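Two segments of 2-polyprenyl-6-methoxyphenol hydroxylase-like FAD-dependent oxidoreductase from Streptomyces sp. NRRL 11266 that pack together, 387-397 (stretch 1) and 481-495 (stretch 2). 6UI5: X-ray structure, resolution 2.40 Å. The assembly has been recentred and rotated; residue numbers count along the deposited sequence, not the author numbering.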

# COMPACT_ATOMS: atom_id res chain seq x y z
N PRO A 387 10.31 -8.87 18.42
CA PRO A 387 10.27 -7.72 19.33
C PRO A 387 11.12 -7.97 20.57
O PRO A 387 10.97 -8.98 21.26
N ILE A 388 12.03 -7.04 20.85
CA ILE A 388 12.97 -7.17 21.95
C ILE A 388 12.75 -5.98 22.87
O ILE A 388 12.97 -4.83 22.47
N ALA A 389 12.29 -6.24 24.10
CA ALA A 389 12.18 -5.21 25.12
C ALA A 389 12.39 -5.85 26.49
O ALA A 389 12.12 -7.04 26.68
N TYR A 390 12.86 -5.06 27.44
CA TYR A 390 13.15 -5.56 28.77
C TYR A 390 12.61 -4.58 29.79
O TYR A 390 12.53 -3.37 29.52
N GLU A 391 12.22 -5.10 30.95
CA GLU A 391 11.74 -4.21 32.00
C GLU A 391 12.88 -3.30 32.46
O GLU A 391 14.03 -3.73 32.57
N GLY A 392 12.56 -2.03 32.68
CA GLY A 392 13.57 -1.10 33.16
C GLY A 392 14.31 -0.39 32.05
O GLY A 392 14.41 0.85 32.03
N VAL A 393 14.87 -1.18 31.14
CA VAL A 393 15.54 -0.68 29.94
C VAL A 393 14.56 0.19 29.17
O VAL A 393 13.41 -0.24 28.93
N PRO A 394 14.94 1.40 28.76
CA PRO A 394 14.01 2.21 27.98
C PRO A 394 14.25 2.09 26.50
O PRO A 394 15.37 2.15 26.01
N GLU A 395 13.13 1.94 25.74
CA GLU A 395 13.16 1.63 24.32
C GLU A 395 14.08 2.60 23.56
O GLU A 395 13.84 3.82 23.59
N PRO A 396 15.12 2.09 22.89
CA PRO A 396 16.13 2.99 22.30
C PRO A 396 15.61 3.75 21.09
O PRO A 396 15.15 3.17 20.11
N VAL A 397 15.74 5.09 21.16
CA VAL A 397 15.03 5.99 20.26
C VAL A 397 15.42 5.75 18.81
O VAL A 397 14.57 5.74 17.91
N GLY A 481 22.98 2.28 23.59
CA GLY A 481 23.37 2.64 24.94
C GLY A 481 23.50 1.49 25.91
O GLY A 481 23.78 1.73 27.09
N TRP A 482 23.30 0.25 25.47
CA TRP A 482 23.23 -0.87 26.40
C TRP A 482 24.63 -1.34 26.78
O TRP A 482 25.61 -1.12 26.06
N GLY A 483 24.72 -2.02 27.91
CA GLY A 483 26.00 -2.44 28.44
C GLY A 483 25.82 -3.66 29.27
O GLY A 483 24.91 -4.45 29.03
N GLN A 484 26.69 -3.82 30.27
CA GLN A 484 26.80 -5.09 30.95
C GLN A 484 25.55 -5.43 31.76
O GLN A 484 25.24 -6.61 31.95
N ASP A 485 24.78 -4.42 32.20
CA ASP A 485 23.61 -4.76 33.00
C ASP A 485 22.44 -5.20 32.12
O ASP A 485 21.71 -6.13 32.48
N GLU A 486 22.24 -4.53 30.98
CA GLU A 486 21.21 -4.94 30.03
C GLU A 486 21.47 -6.34 29.52
O GLU A 486 20.54 -7.15 29.39
N LEU A 487 22.72 -6.65 29.19
CA LEU A 487 23.07 -8.01 28.78
C LEU A 487 22.66 -9.03 29.84
O LEU A 487 22.16 -10.11 29.50
N ARG A 488 22.89 -8.72 31.13
CA ARG A 488 22.45 -9.64 32.18
C ARG A 488 20.92 -9.77 32.22
O ARG A 488 20.38 -10.80 32.63
N THR A 489 20.21 -8.72 31.80
CA THR A 489 18.76 -8.81 31.73
C THR A 489 18.34 -9.73 30.58
O THR A 489 17.62 -10.71 30.78
N ALA A 490 18.86 -9.44 29.38
CA ALA A 490 18.66 -10.28 28.22
C ALA A 490 18.96 -11.75 28.51
O ALA A 490 18.22 -12.64 28.08
N LEU A 491 20.03 -12.02 29.24
CA LEU A 491 20.38 -13.40 29.52
C LEU A 491 19.36 -14.06 30.44
O LEU A 491 19.05 -15.25 30.27
N ARG A 492 18.84 -13.31 31.43
CA ARG A 492 17.83 -13.89 32.30
C ARG A 492 16.52 -14.15 31.55
O ARG A 492 15.85 -15.17 31.80
N THR A 493 16.15 -13.26 30.63
CA THR A 493 14.82 -13.41 30.07
C THR A 493 14.78 -14.49 28.99
O THR A 493 13.76 -15.16 28.86
N TRP A 494 15.89 -14.70 28.27
CA TRP A 494 15.96 -15.68 27.20
C TRP A 494 16.63 -16.98 27.60
O TRP A 494 16.23 -18.04 27.12
N PHE A 495 17.65 -16.94 28.45
CA PHE A 495 18.31 -18.17 28.86
C PHE A 495 18.04 -18.52 30.32
O PHE A 495 18.55 -19.54 30.80

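Packing of the irregular segment 387-397 against the loop and helix of 481-495, followed along the second stretch. W482 (chi1 m) leaves its backbone sideways and brings its indole to the first stretch, where four residues meet it. V393 (chi1 t), pointing toward the second stretch, sets CG1 3.4 Å from W482 NE1; P396 CD lies 4.0 Å from W482 CZ2, and CG2 of I388 (chi1 m, chi2 m) reaches the indole edge, 4.4 Å from W482 CH2. Y390 (chi1 m) directs its ring edge at the indole face in an offset edge-to-face pair, planes at 67°, with CE2 4.0 Å from W482 CZ3. G483 occupies the N-cap position, and its N donates to E486 OE2 (2.9 Å), tying the E486 side chain (chi1 m, chi2 p) back to the helix start while E486 CG packs 3.6 Å from V393 CG2. L487 and L491 point away. Three residues after E486, T489 (m) points inward, its CG2 3.5 Å from Y390 CB. A490, its CB sideways, lies against the Y390 ring, with A490 N over one face and CB 3.3 Å from Y390 OH. T493 (p) places OG1 at the ring edge, 3.2 Å from Y390 CE1. Finally, W494 (m) points toward the first stretch; its NE1 donates a weak hydrogen bond to Y390 OH (3.2 Å, 127°) and lies 4.1 Å from I388 CD1.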

# COMPACT_ATOMS: atom_id res chain seq x y z
CB PRO A 387 8.78 -7.58 19.66
CG PRO A 387 8.19 -8.95 19.41
CD PRO A 387 9.01 -9.57 18.32
CB ILE A 388 14.43 -7.23 21.47
CG1 ILE A 388 14.69 -8.43 20.55
CG2 ILE A 388 15.40 -7.20 22.67
CD1 ILE A 388 14.91 -9.74 21.26
CB ALA A 389 10.83 -4.51 25.09
CB TYR A 390 14.66 -5.78 28.98
CG TYR A 390 15.27 -6.72 27.97
CD1 TYR A 390 15.00 -8.08 28.02
CD2 TYR A 390 16.10 -6.25 26.95
CE1 TYR A 390 15.54 -8.94 27.10
CE2 TYR A 390 16.65 -7.10 26.03
CZ TYR A 390 16.36 -8.46 26.10
OH TYR A 390 16.88 -9.37 25.20
CB GLU A 391 11.19 -5.01 33.19
CG GLU A 391 9.65 -5.18 33.23
CD GLU A 391 8.86 -3.93 32.78
OE1 GLU A 391 9.32 -2.79 32.95
OE2 GLU A 391 7.74 -4.10 32.24
CB VAL A 393 16.06 -1.84 29.07
CG1 VAL A 393 16.66 -1.29 27.77
CG2 VAL A 393 17.08 -2.66 29.83
CB PRO A 394 14.28 3.62 28.51
CG PRO A 394 15.70 3.58 29.05
CD PRO A 394 16.15 2.13 29.11
CB GLU A 395 11.74 1.67 23.79
CG GLU A 395 11.56 0.96 22.46
CD GLU A 395 11.69 1.91 21.30
OE1 GLU A 395 10.71 2.63 21.02
OE2 GLU A 395 12.77 1.95 20.68
CB PRO A 396 17.26 2.03 21.90
CG PRO A 396 16.56 0.69 21.71
CD PRO A 396 15.46 0.67 22.74
CB VAL A 397 15.29 7.46 20.66
CG1 VAL A 397 14.37 7.87 21.81
CG2 VAL A 397 16.77 7.64 21.02
CB TRP A 482 22.41 -2.04 25.80
CG TRP A 482 20.99 -1.70 25.56
CD1 TRP A 482 20.39 -0.49 25.81
CD2 TRP A 482 19.98 -2.54 25.00
NE1 TRP A 482 19.07 -0.54 25.45
CE2 TRP A 482 18.79 -1.78 24.95
CE3 TRP A 482 19.96 -3.87 24.54
CZ2 TRP A 482 17.60 -2.30 24.46
CZ3 TRP A 482 18.77 -4.38 24.06
CH2 TRP A 482 17.60 -3.60 24.02
CB GLN A 484 28.05 -5.12 31.82
CG GLN A 484 28.50 -6.51 32.25
CD GLN A 484 28.99 -7.38 31.07
OE1 GLN A 484 29.44 -6.85 30.05
NE2 GLN A 484 28.89 -8.68 31.21
CB ASP A 485 23.21 -3.58 33.90
CG ASP A 485 22.05 -3.93 34.84
OD1 ASP A 485 21.85 -5.12 35.15
OD2 ASP A 485 21.31 -3.01 35.24
CB GLU A 486 21.17 -3.97 28.85
CG GLU A 486 20.57 -2.63 29.11
CD GLU A 486 21.52 -1.72 29.89
OE1 GLU A 486 21.03 -0.69 30.42
OE2 GLU A 486 22.74 -2.05 29.97
CB LEU A 487 24.56 -8.09 28.49
CG LEU A 487 25.22 -9.44 28.26
CD1 LEU A 487 26.34 -9.21 27.33
CD2 LEU A 487 25.79 -9.90 29.56
CB ARG A 488 22.97 -9.19 33.56
CG ARG A 488 24.44 -9.55 33.89
CD ARG A 488 24.84 -9.26 35.36
NE ARG A 488 24.94 -7.82 35.67
CZ ARG A 488 26.06 -7.08 35.59
NH1 ARG A 488 27.21 -7.62 35.21
NH2 ARG A 488 26.03 -5.78 35.90
CB THR A 489 18.16 -7.41 31.60
OG1 THR A 489 18.40 -6.66 32.81
CG2 THR A 489 16.66 -7.48 31.31
CB ALA A 490 19.54 -9.75 27.09
CB LEU A 491 21.78 -13.48 30.12
CG LEU A 491 22.84 -13.25 29.06
CD1 LEU A 491 24.16 -12.96 29.76
CD2 LEU A 491 22.97 -14.49 28.11
CB ARG A 492 17.57 -13.00 33.51
CG ARG A 492 18.76 -12.93 34.45
CD ARG A 492 18.62 -11.82 35.50
NE ARG A 492 19.84 -11.71 36.29
CZ ARG A 492 20.20 -12.56 37.25
NH1 ARG A 492 19.42 -13.59 37.55
NH2 ARG A 492 21.34 -12.38 37.91
CB THR A 493 14.29 -12.06 29.54
OG1 THR A 493 14.71 -11.84 28.18
CG2 THR A 493 14.75 -10.88 30.42
CB TRP A 494 16.67 -15.09 25.98
CG TRP A 494 15.87 -14.01 25.36
CD1 TRP A 494 16.23 -12.72 25.20
CD2 TRP A 494 14.54 -14.13 24.83
NE1 TRP A 494 15.22 -12.01 24.60
CE2 TRP A 494 14.17 -12.85 24.37
CE3 TRP A 494 13.64 -15.20 24.68
CZ2 TRP A 494 12.92 -12.60 23.78
CZ3 TRP A 494 12.40 -14.95 24.11
CH2 TRP A 494 12.05 -13.66 23.66
CB PHE A 495 19.82 -18.08 28.60
CG PHE A 495 20.17 -17.83 27.16
CD1 PHE A 495 20.28 -16.54 26.67
CD2 PHE A 495 20.41 -18.90 26.29
CE1 PHE A 495 20.61 -16.30 25.34
CE2 PHE A 495 20.75 -18.67 24.96
CZ PHE A 495 20.85 -17.37 24.48